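PDB 1ON3: methylmalonyl-CoA carboxyltransferase 12S subunit from Propionibacterium freudenreichii, which transfers the carboxyl group of methylmalonyl-CoA to the biotin of the 1.3S subunit, forming propanoyl-CoA and carboxylated biotin, as the hexameric core of transcarboxylase. Local coordinates for residues Gln366-Pro371 and Lys402-Leu407; Arg408-Gly413 and Ala434-Met439; Val428-Ser433 and Gly484-Val489. All coordinates share one frame; numbering follows the deposited sequence. Where two conformers were deposited one is given.

Contact 1: Gln366-Pro371 and Lys402-Leu407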
loop_
_atom_site.group_PDB
_atom_site.type_symbol
_atom_site.label_atom_id
_atom_site.label_comp_id
_atom_site.label_asym_id
_atom_site.label_seq_id
_atom_site.Cartn_x
_atom_site.Cartn_y
_atom_site.Cartn_z
ATOM N N GLN E 366 -25.220 6.349 -21.564
ATOM C CA GLN E 366 -25.360 6.040 -22.990
ATOM C C GLN E 366 -26.822 5.990 -23.430
ATOM O O GLN E 366 -27.673 5.450 -22.713
ATOM C CB GLN E 366 -24.734 4.669 -23.319
ATOM C CG GLN E 366 -23.201 4.590 -23.229
ATOM C CD GLN E 366 -22.682 4.858 -21.825
ATOM O OE1 GLN E 366 -21.913 5.795 -21.611
ATOM N NE2 GLN E 366 -23.101 4.031 -20.861
ATOM N N LEU E 367 -27.099 6.562 -24.602
ATOM C CA LEU E 367 -28.437 6.522 -25.205
ATOM C C LEU E 367 -28.176 5.803 -26.532
ATOM O O LEU E 367 -27.498 6.329 -27.417
ATOM C CB LEU E 367 -28.981 7.929 -25.439
ATOM C CG LEU E 367 -29.136 8.773 -24.173
ATOM C CD1 LEU E 367 -29.724 10.137 -24.565
ATOM C CD2 LEU E 367 -30.022 8.058 -23.148
ATOM N N VAL E 368 -28.713 4.592 -26.653
ATOM C CA VAL E 368 -28.456 3.752 -27.813
ATOM C C VAL E 368 -29.521 3.579 -28.897
ATOM O O VAL E 368 -30.675 3.256 -28.619
ATOM C CB VAL E 368 -28.031 2.331 -27.340
ATOM C CG1 VAL E 368 -27.620 1.471 -28.538
ATOM C CG2 VAL E 368 -26.881 2.426 -26.341
ATOM N N ASP E 369 -29.090 3.788 -30.137
ATOM C CA ASP E 369 -29.909 3.602 -31.329
ATOM C C ASP E 369 -28.878 3.502 -32.449
ATOM O O ASP E 369 -28.655 4.451 -33.193
ATOM C CB ASP E 369 -30.842 4.789 -31.570
ATOM C CG ASP E 369 -31.906 4.476 -32.608
ATOM O OD1 ASP E 369 -31.782 3.414 -33.263
ATOM O OD2 ASP E 369 -32.853 5.277 -32.778
ATOM N N VAL E 370 -28.236 2.342 -32.548
ATOM C CA VAL E 370 -27.172 2.126 -33.527
ATOM C C VAL E 370 -27.401 0.834 -34.319
ATOM O O VAL E 370 -27.546 -0.247 -33.747
ATOM C CB VAL E 370 -25.784 2.113 -32.790
ATOM C CG1 VAL E 370 -25.724 0.958 -31.777
ATOM C CG2 VAL E 370 -24.635 2.033 -33.801
ATOM N N PRO E 371 -27.420 0.931 -35.650
ATOM C CA PRO E 371 -27.646 -0.233 -36.521
ATOM C C PRO E 371 -26.406 -1.041 -36.888
ATOM O O PRO E 371 -26.513 -2.105 -37.503
ATOM C CB PRO E 371 -28.292 0.400 -37.738
ATOM C CG PRO E 371 -27.466 1.637 -37.893
ATOM C CD PRO E 371 -27.312 2.165 -36.455
ATOM N N LYS E 402 -21.633 3.392 -14.983
ATOM C CA LYS E 402 -21.969 3.359 -16.404
ATOM C C LYS E 402 -23.433 2.956 -16.520
ATOM O O LYS E 402 -23.806 1.855 -16.129
ATOM C CB LYS E 402 -21.060 2.361 -17.130
ATOM C CG LYS E 402 -19.605 2.866 -17.230
ATOM C CD LYS E 402 -18.652 1.835 -17.848
ATOM C CE LYS E 402 -18.395 0.686 -16.907
ATOM N NZ LYS E 402 -17.483 -0.340 -17.486
ATOM N N ILE E 403 -24.258 3.858 -17.042
ATOM C CA ILE E 403 -25.695 3.610 -17.181
ATOM C C ILE E 403 -26.088 3.709 -18.646
ATOM O O ILE E 403 -25.811 4.712 -19.313
ATOM C CB ILE E 403 -26.512 4.651 -16.399
ATOM C CG1 ILE E 403 -25.987 4.759 -14.965
ATOM C CG2 ILE E 403 -27.993 4.284 -16.453
ATOM C CD1 ILE E 403 -26.167 3.510 -14.137
ATOM N N THR E 404 -26.782 2.686 -19.132
ATOM C CA THR E 404 -27.149 2.633 -20.529
ATOM C C THR E 404 -28.651 2.462 -20.786
ATOM O O THR E 404 -29.297 1.593 -20.213
ATOM C CB THR E 404 -26.369 1.481 -21.206
ATOM O OG1 THR E 404 -24.962 1.792 -21.188
ATOM C CG2 THR E 404 -26.834 1.260 -22.637
ATOM N N VAL E 405 -29.185 3.299 -21.660
ATOM C CA VAL E 405 -30.593 3.250 -22.022
ATOM C C VAL E 405 -30.675 2.943 -23.513
ATOM O O VAL E 405 -30.140 3.688 -24.345
ATOM C CB VAL E 405 -31.302 4.603 -21.725
ATOM C CG1 VAL E 405 -32.780 4.521 -22.108
ATOM C CG2 VAL E 405 -31.183 4.938 -20.230
ATOM N N VAL E 406 -31.328 1.834 -23.853
ATOM C CA VAL E 406 -31.466 1.461 -25.255
ATOM C C VAL E 406 -32.782 2.008 -25.799
ATOM O O VAL E 406 -33.855 1.542 -25.414
ATOM C CB VAL E 406 -31.430 -0.074 -25.439
ATOM C CG1 VAL E 406 -31.538 -0.413 -26.921
ATOM C CG2 VAL E 406 -30.144 -0.633 -24.848
ATOM N N LEU E 407 -32.681 2.988 -26.700
ATOM C CA LEU E 407 -33.843 3.639 -27.303
ATOM C C LEU E 407 -34.449 2.837 -28.438
ATOM O O LEU E 407 -35.671 2.686 -28.514
ATOM C CB LEU E 407 -33.465 5.024 -27.853
ATOM C CG LEU E 407 -32.716 5.992 -26.923
ATOM C CD1 LEU E 407 -32.491 7.311 -27.653
ATOM C CD2 LEU E 407 -33.505 6.231 -25.645
#

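Contact 2: Arg408-Gly413 and Ala434-Met439. With MCA (methylmalonyl-coenzyme A), chain L.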
loop_
_atom_site.group_PDB
_atom_site.type_symbol
_atom_site.label_atom_id
_atom_site.label_comp_id
_atom_site.label_asym_id
_atom_site.label_seq_id
_atom_site.Cartn_x
_atom_site.Cartn_y
_atom_site.Cartn_z
ATOM N N ARG E 408 -33.608 2.332 -29.333
ATOM C CA ARG E 408 -34.141 1.586 -30.461
ATOM C C ARG E 408 -33.162 0.529 -30.969
ATOM O O ARG E 408 -32.956 -0.484 -30.302
ATOM C CB ARG E 408 -34.534 2.579 -31.568
ATOM C CG ARG E 408 -35.518 2.043 -32.591
ATOM C CD ARG E 408 -36.202 3.193 -33.357
ATOM N NE ARG E 408 -35.254 4.059 -34.063
ATOM C CZ ARG E 408 -35.603 4.964 -34.974
ATOM N NH1 ARG E 408 -36.888 5.127 -35.290
ATOM N NH2 ARG E 408 -34.673 5.687 -35.593
ATOM N N LYS E 409 -32.561 0.754 -32.136
ATOM C CA LYS E 409 -31.623 -0.216 -32.693
ATOM C C LYS E 409 -30.400 -0.405 -31.789
ATOM O O LYS E 409 -29.868 0.560 -31.238
ATOM C CB LYS E 409 -31.129 0.234 -34.072
ATOM C CG LYS E 409 -32.182 0.325 -35.160
ATOM C CD LYS E 409 -32.793 -1.038 -35.465
ATOM C CE LYS E 409 -33.643 -0.989 -36.741
ATOM N NZ LYS E 409 -34.677 0.086 -36.700
ATOM N N ALA E 410 -29.953 -1.650 -31.655
ATOM C CA ALA E 410 -28.768 -1.977 -30.852
ATOM C C ALA E 410 -28.245 -3.279 -31.454
ATOM O O ALA E 410 -28.421 -4.358 -30.899
ATOM C CB ALA E 410 -29.159 -2.170 -29.399
ATOM N N TYR E 411 -27.588 -3.155 -32.599
ATOM C CA TYR E 411 -27.107 -4.318 -33.334
ATOM C C TYR E 411 -25.637 -4.710 -33.204
ATOM O O TYR E 411 -24.748 -3.869 -33.310
ATOM C CB TYR E 411 -27.399 -4.122 -34.822
ATOM C CG TYR E 411 -28.862 -4.185 -35.229
ATOM C CD1 TYR E 411 -29.879 -4.306 -34.280
ATOM C CD2 TYR E 411 -29.220 -4.146 -36.578
ATOM C CE1 TYR E 411 -31.223 -4.390 -34.668
ATOM C CE2 TYR E 411 -30.549 -4.229 -36.975
ATOM C CZ TYR E 411 -31.546 -4.355 -36.016
ATOM O OH TYR E 411 -32.857 -4.481 -36.415
ATOM N N GLY E 412 -25.415 -6.010 -33.024
ATOM C CA GLY E 412 -24.080 -6.574 -32.947
ATOM C C GLY E 412 -23.007 -5.835 -32.168
ATOM O O GLY E 412 -23.243 -5.337 -31.061
ATOM N N GLY E 413 -21.818 -5.785 -32.756
ATOM C CA GLY E 413 -20.694 -5.135 -32.101
ATOM C C GLY E 413 -20.878 -3.665 -31.813
ATOM O O GLY E 413 -20.265 -3.139 -30.878
ATOM N N ALA E 434 -36.819 -0.792 -28.014
ATOM C CA ALA E 434 -35.469 -1.342 -28.039
ATOM C C ALA E 434 -35.380 -2.588 -28.904
ATOM O O ALA E 434 -36.229 -3.488 -28.825
ATOM C CB ALA E 434 -35.002 -1.659 -26.631
ATOM N N GLU E 435 -34.335 -2.646 -29.720
ATOM C CA GLU E 435 -34.145 -3.782 -30.585
ATOM C C GLU E 435 -32.704 -4.290 -30.511
ATOM O O GLU E 435 -31.937 -4.126 -31.455
ATOM C CB GLU E 435 -34.511 -3.393 -32.014
ATOM C CG GLU E 435 -34.690 -4.571 -32.941
ATOM C CD GLU E 435 -35.152 -4.154 -34.324
ATOM O OE1 GLU E 435 -35.444 -5.055 -35.134
ATOM O OE2 GLU E 435 -35.220 -2.933 -34.598
ATOM N N ILE E 436 -32.348 -4.871 -29.367
ATOM C CA ILE E 436 -31.020 -5.448 -29.143
ATOM C C ILE E 436 -30.987 -6.748 -29.943
ATOM O O ILE E 436 -31.830 -7.614 -29.747
ATOM C CB ILE E 436 -30.814 -5.759 -27.652
ATOM C CG1 ILE E 436 -30.821 -4.451 -26.861
ATOM C CG2 ILE E 436 -29.514 -6.550 -27.449
ATOM C CD1 ILE E 436 -31.044 -4.623 -25.398
ATOM N N ALA E 437 -30.022 -6.884 -30.844
ATOM C CA ALA E 437 -29.951 -8.079 -31.674
ATOM C C ALA E 437 -28.547 -8.339 -32.201
ATOM O O ALA E 437 -27.760 -7.413 -32.388
ATOM C CB ALA E 437 -30.920 -7.939 -32.854
ATOM N N VAL E 438 -28.229 -9.606 -32.437
ATOM C CA VAL E 438 -26.912 -9.930 -32.960
ATOM C C VAL E 438 -26.849 -9.350 -34.369
ATOM O O VAL E 438 -25.797 -8.910 -34.831
ATOM C CB VAL E 438 -26.664 -11.457 -32.960
ATOM C CG1 VAL E 438 -27.544 -12.153 -34.006
ATOM C CG2 VAL E 438 -25.196 -11.731 -33.198
ATOM N N MET E 439 -28.000 -9.334 -35.034
ATOM C CA MET E 439 -28.139 -8.773 -36.374
ATOM C C MET E 439 -29.632 -8.720 -36.701
ATOM O O MET E 439 -30.452 -9.318 -35.990
ATOM C CB MET E 439 -27.375 -9.613 -37.412
ATOM C CG MET E 439 -28.054 -10.898 -37.854
ATOM S SD MET E 439 -26.886 -11.965 -38.739
ATOM C CE MET E 439 -26.747 -11.166 -40.326
HETATM C C8 MCA L . -21.059 -19.316 -40.871
HETATM N N9 MCA L . -21.979 -20.324 -40.569
HETATM C C4 MCA L . -22.704 -19.823 -39.509
HETATM C C5 MCA L . -22.162 -18.543 -39.247
HETATM N N7 MCA L . -21.130 -18.249 -40.118
HETATM N N3 MCA L . -23.751 -20.431 -38.822
HETATM C C2 MCA L . -24.247 -19.642 -37.808
HETATM N N1 MCA L . -23.806 -18.392 -37.462
HETATM C C6 MCA L . -22.756 -17.801 -38.162
HETATM N N6 MCA L . -22.365 -16.580 -37.779
HETATM C "C1'" MCA L . -22.209 -21.551 -41.111
HETATM C "C2'" MCA L . -22.678 -21.366 -42.551
HETATM O "O2'" MCA L . -24.034 -21.021 -42.595
HETATM C "C3'" MCA L . -22.273 -22.698 -43.157
HETATM O "O3'" MCA L . -23.305 -23.658 -42.940
HETATM C "C4'" MCA L . -20.935 -23.046 -42.457
HETATM O "O4'" MCA L . -20.994 -22.297 -41.183
HETATM C "C5'" MCA L . -19.583 -22.594 -43.143
HETATM O "O5'" MCA L . -19.877 -22.009 -44.148
HETATM P P1 MCA L . -19.822 -21.824 -45.524
HETATM O O11 MCA L . -20.758 -20.971 -46.040
HETATM O O12 MCA L . -19.950 -23.127 -45.790
HETATM O O6 MCA L . -18.421 -21.135 -46.020
HETATM P P2 MCA L . -17.351 -20.487 -46.477
HETATM O O21 MCA L . -17.980 -20.512 -47.713
HETATM O O22 MCA L . -16.065 -20.941 -46.182
HETATM O O7 MCA L . -17.496 -18.970 -45.934
HETATM C CPB MCA L . -17.667 -18.673 -44.777
HETATM C CPA MCA L . -17.852 -17.294 -44.164
HETATM C CP7 MCA L . -19.370 -17.186 -44.438
HETATM C CP9 MCA L . -16.876 -16.245 -44.740
HETATM C CP8 MCA L . -17.539 -17.431 -42.660
HETATM O OP3 MCA L . -20.054 -18.080 -43.927
HETATM C CP6 MCA L . -20.138 -16.043 -44.058
HETATM O OP2 MCA L . -19.714 -14.896 -44.429
HETATM N NP2 MCA L . -21.405 -16.203 -43.291
HETATM C CP5 MCA L . -21.447 -15.446 -42.085
HETATM C CP4 MCA L . -21.103 -14.191 -41.503
HETATM C CP3 MCA L . -21.895 -13.412 -40.565
HETATM O OP1 MCA L . -22.857 -12.816 -41.306
HETATM N NP1 MCA L . -21.883 -13.145 -39.111
HETATM C CP2 MCA L . -22.940 -12.261 -38.691
HETATM C CP1 MCA L . -22.565 -11.808 -37.342
HETATM P P3 MCA L . -23.841 -25.160 -43.430
HETATM O O31 MCA L . -24.129 -24.564 -44.781
HETATM O O32 MCA L . -25.097 -25.470 -42.649
HETATM O O33 MCA L . -22.875 -26.320 -43.545
HETATM S S MCA L . -23.501 -10.825 -36.627
HETATM C CS1 MCA L . -22.355 -10.982 -35.481
HETATM O OS1 MCA L . -21.278 -11.635 -35.367
HETATM C CS2 MCA L . -21.958 -9.696 -35.069
HETATM C CS3 MCA L . -22.171 -9.388 -33.793
HETATM C CS4 MCA L . -21.220 -8.480 -35.681
HETATM O OS4 MCA L . -20.443 -8.697 -36.598
HETATM O OS5 MCA L . -21.445 -7.341 -35.229
#

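Contact 3: Val428-Ser433 and Gly484-Val489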
loop_
_atom_site.group_PDB
_atom_site.type_symbol
_atom_site.label_atom_id
_atom_site.label_comp_id
_atom_site.label_asym_id
_atom_site.label_seq_id
_atom_site.Cartn_x
_atom_site.Cartn_y
_atom_site.Cartn_z
ATOM N N VAL E 428 -28.891 -1.142 -17.030
ATOM C CA VAL E 428 -29.269 -1.041 -18.430
ATOM C C VAL E 428 -30.792 -1.067 -18.556
ATOM O O VAL E 428 -31.448 -1.932 -17.971
ATOM C CB VAL E 428 -28.675 -2.195 -19.260
ATOM C CG1 VAL E 428 -29.012 -2.002 -20.709
ATOM C CG2 VAL E 428 -27.142 -2.255 -19.087
ATOM N N TYR E 429 -31.356 -0.117 -19.296
ATOM C CA TYR E 429 -32.809 -0.098 -19.475
ATOM C C TYR E 429 -33.162 -0.114 -20.946
ATOM O O TYR E 429 -32.459 0.478 -21.766
ATOM C CB TYR E 429 -33.438 1.145 -18.843
ATOM C CG TYR E 429 -33.062 1.342 -17.409
ATOM C CD1 TYR E 429 -32.040 2.217 -17.061
ATOM C CD2 TYR E 429 -33.666 0.592 -16.397
ATOM C CE1 TYR E 429 -31.613 2.340 -15.742
ATOM C CE2 TYR E 429 -33.240 0.708 -15.059
ATOM C CZ TYR E 429 -32.205 1.586 -14.751
ATOM O OH TYR E 429 -31.726 1.699 -13.463
ATOM N N ALA E 430 -34.261 -0.786 -21.272
ATOM C CA ALA E 430 -34.729 -0.856 -22.647
ATOM C C ALA E 430 -36.069 -0.131 -22.787
ATOM O O ALA E 430 -36.968 -0.311 -21.957
ATOM C CB ALA E 430 -34.894 -2.318 -23.069
ATOM N N TRP E 431 -36.185 0.718 -23.805
ATOM C CA TRP E 431 -37.451 1.388 -24.072
ATOM C C TRP E 431 -38.237 0.278 -24.756
ATOM O O TRP E 431 -37.650 -0.732 -25.146
ATOM C CB TRP E 431 -37.269 2.558 -25.027
ATOM C CG TRP E 431 -36.900 3.851 -24.345
ATOM C CD1 TRP E 431 -36.347 4.004 -23.101
ATOM C CD2 TRP E 431 -37.054 5.165 -24.879
ATOM N NE1 TRP E 431 -36.151 5.344 -22.829
ATOM C CE2 TRP E 431 -36.577 6.076 -23.907
ATOM C CE3 TRP E 431 -37.551 5.667 -26.088
ATOM C CZ2 TRP E 431 -36.584 7.457 -24.111
ATOM C CZ3 TRP E 431 -37.558 7.040 -26.289
ATOM C CH2 TRP E 431 -37.075 7.923 -25.299
ATOM N N PRO E 432 -39.564 0.442 -24.920
ATOM C CA PRO E 432 -40.338 -0.623 -25.575
ATOM C C PRO E 432 -39.966 -0.777 -27.043
ATOM O O PRO E 432 -40.336 -1.749 -27.690
ATOM C CB PRO E 432 -41.787 -0.161 -25.399
ATOM C CG PRO E 432 -41.743 0.671 -24.142
ATOM C CD PRO E 432 -40.464 1.468 -24.366
ATOM N N SER E 433 -39.245 0.203 -27.568
ATOM C CA SER E 433 -38.815 0.190 -28.968
ATOM C C SER E 433 -37.408 -0.385 -29.129
ATOM O O SER E 433 -36.869 -0.462 -30.246
ATOM C CB SER E 433 -38.851 1.615 -29.518
ATOM O OG SER E 433 -38.372 2.536 -28.541
ATOM N N GLY E 484 -31.720 -11.093 -19.046
ATOM C CA GLY E 484 -31.012 -10.294 -18.058
ATOM C C GLY E 484 -30.070 -9.260 -18.648
ATOM O O GLY E 484 -29.277 -8.660 -17.917
ATOM N N GLN E 485 -30.147 -9.052 -19.964
ATOM C CA GLN E 485 -29.296 -8.066 -20.627
ATOM C C GLN E 485 -29.738 -6.645 -20.298
ATOM O O GLN E 485 -28.991 -5.690 -20.509
ATOM C CB GLN E 485 -29.251 -8.347 -22.132
ATOM C CG GLN E 485 -28.521 -9.669 -22.391
ATOM C CD GLN E 485 -28.194 -9.922 -23.843
ATOM O OE1 GLN E 485 -27.937 -8.991 -24.602
ATOM N NE2 GLN E 485 -28.174 -11.193 -24.232
ATOM N N VAL E 486 -30.958 -6.504 -19.788
ATOM C CA VAL E 486 -31.451 -5.203 -19.344
ATOM C C VAL E 486 -32.097 -5.403 -17.974
ATOM O O VAL E 486 -32.661 -6.465 -17.701
ATOM C CB VAL E 486 -32.492 -4.550 -20.323
ATOM C CG1 VAL E 486 -31.862 -4.332 -21.698
ATOM C CG2 VAL E 486 -33.750 -5.393 -20.412
ATOM N N ASP E 487 -31.977 -4.402 -17.102
ATOM C CA ASP E 487 -32.563 -4.464 -15.768
ATOM C C ASP E 487 -34.092 -4.520 -15.857
ATOM O O ASP E 487 -34.749 -5.190 -15.061
ATOM C CB ASP E 487 -32.246 -3.197 -14.960
ATOM C CG ASP E 487 -30.786 -3.079 -14.556
ATOM O OD1 ASP E 487 -29.906 -3.526 -15.314
ATOM O OD2 ASP E 487 -30.528 -2.498 -13.475
ATOM N N ASP E 488 -34.642 -3.810 -16.835
ATOM C CA ASP E 488 -36.092 -3.693 -16.954
ATOM C C ASP E 488 -36.452 -3.074 -18.304
ATOM O O ASP E 488 -35.582 -2.524 -18.989
ATOM C CB ASP E 488 -36.553 -2.765 -15.828
ATOM C CG ASP E 488 -38.060 -2.740 -15.640
ATOM O OD1 ASP E 488 -38.536 -1.850 -14.909
ATOM O OD2 ASP E 488 -38.763 -3.604 -16.195
ATOM N N VAL E 489 -37.722 -3.189 -18.696
ATOM C CA VAL E 489 -38.213 -2.568 -19.927
ATOM C C VAL E 489 -39.003 -1.406 -19.335
ATOM O O VAL E 489 -39.832 -1.608 -18.449
ATOM C CB VAL E 489 -39.146 -3.502 -20.727
ATOM C CG1 VAL E 489 -39.623 -2.800 -22.003
ATOM C CG2 VAL E 489 -38.405 -4.786 -21.082
HETATM O O HOH W 1 -32.011 -0.664 -12.253
#

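Contact 1: Gln366-Pro371 and Lys402-Leu407
Gln-366 and Thr-404 meet through their side chains as well as their strands. Gln-366 CB lies 3.6 Å from Thr-404 OG1 and also comes near the methyl CG2 of that threonine. CG sits beside the backbone N, within van der Waals distance of the same hydroxyl oxygen. The chain then bends at chi2 (62°), which keeps CD close to that oxygen too. At the tip, Gln-366 NE2 donates to Thr-404 OG1 at 2.9 Å. The bond is nearly straight, and the oxygen lies in the amide plane, which fixes the rotation of the amide. OE1 is hydrogen-bonded to the hydroxyl of Tyr-395, and Thr-404 OG1 is also bonded to Cys-419 O. Both polar ends of the amide and the buried hydroxyl thus have partners.

The two strands are parallel neighbours inside the mixed sheet of a crotonase-type domain. Gln-366 N donates to Ile-403 O, and Val-405 N returns a bond to Gln-366 O, both at 2.8 Å. Val-368 N continues the pattern to Val-405 O. The bond from Leu-407 N to Val-368 O is more bent, with an angle of 137° at the hydrogen.

On the face with Gln-366, Val-368 CG2 packs against Thr-404 CG2 at 3.9 Å. On the other face, Leu-367 and Val-405 lie side by side and point the same way, with Leu-367 CD2 at 3.9 Å from Val-405 CB. Leu-407 CD1 touches Leu-367 CB from further along the strand. Helix 293-299 packs on Leu-367, and helix 495-505 packs on Val-405.

Contact 2: Arg408-Gly413 and Ala434-Met439
The ring of Tyr-411 meets the Glu-435 backbone at its edge, where Glu-435 O lies in the ring plane, 3.3 Å from Tyr-411 CE1. The methyl CB of Ala-437 approaches the ring obliquely, 4.0 Å from Tyr-411 CE1. The carboxylate of Glu-435 stands almost perpendicular to the ring, with the planes 84° apart. Glu-435 OE1 is 2.9 Å from Tyr-411 OH and also takes a weak hydrogen bond from Gln-471. Glu-435 CG is anti to the backbone N (chi1 -165°), and the extended chain beyond it carries the carboxylate up beside the phenol. Lys-409 runs alongside Glu-435, pointing the same way. Lys-409 NZ makes a long salt bridge to Glu-435 OE2 at 3.7 Å. An alanine in place of Tyr-411 would probably open a gap over Ala-437 and leave Glu-435 OE1 without its neighbouring hydroxyl, and the carboxylate freer to turn.

The backbones form a short parallel pair. Ala-437 N donates to Ala-410 O, and Gly-412 N to Ala-437 O at 2.8 Å. The pair ends at the substrate. Gly-413 N gives a nearly straight hydrogen bond (169°) to OS5 of methylmalonyl-CoA at 2.9 Å. Gly-412 has positive phi, and a side chain there would clash with OS5. Val-438 O lies 3.5 Å from the thioester S, and Met-439 SD packs near the same sulfur.

Ala-142, Ile-144, Gly-181 and Arg-34 of a neighbouring subunit also bind the ligand, so the site lies between subunits. Strand 409-411 follows directly on strand 402-407, Tyr-415 of helix 412-416 packs on Ala-410 and Ile-436, and Val-406 of strand 402-407 touches Ile-436.

Contact 3: Val428-Ser433 and Gly484-Val489
Val-428 is held by Asp-487 at both of its backbone polar atoms. Val-428 N donates to Asp-487 OD1 at 3.1 Å, reaching the oxygen from above the carboxylate plane. Val-428 O accepts from Asp-487 N at 2.7 Å. The side chain of Val-428 crosses that of Val-486 at about a right angle, with the two CG1 methyls 3.8 Å apart.

Tyr-429 comes next. Asp-487 CB lies obliquely to its ring, 4.0 Å from Tyr-429 CE2, and Asp-488 CB is near the ring plane at the edge. One water joins Tyr-429 OH to Asp-487 OD2, to which it donates.

Ala-430 N donates to Asp-488 O at 3.2 Å, and its CB touches Val-486 CG1. Here strand 427-430 pairs in parallel with the short, weakly bonded strand 488-489, the outermost of this sheet within the subunit. Further on, Pro-432 CA lies 4.2 Å from Val-489 CG1.

Two acidic side chains sit in this buried contact, and both have cationic partners. Arg-421 forms a salt bridge with Asp-487 OD1, and Arg-23 of a neighbouring subunit forms one with Asp-488 OD2. These positive charges would probably favour the ionised carboxylates. The Asp-488 bridge links this side of the sheet to the neighbouring subunit.

In the fold
Contact 1 comes first along the chain, and contacts 2 and 3 follow with alternating segments. Contacts 1 and 3 share one mixed sheet, in the order 364-370, 402-407, 427-430 and 488-489. Val-406 N probably bonds to Tyr-429 O, and Leu-407 packs on Trp-431. Contact 2 continues from strand 402-407 after a corner at Arg-408, which forms a salt bridge with Asp-369 of contact 1. Centres lie about 10 Å apart for contacts 1 and 2 and for 1 and 3, and about 12 Å for 2 and 3. The central sheet thus leads through contact 2 to bound methylmalonyl-CoA, while contact 3 brings the outermost strand of this chain's sheet against another subunit of the hexamer.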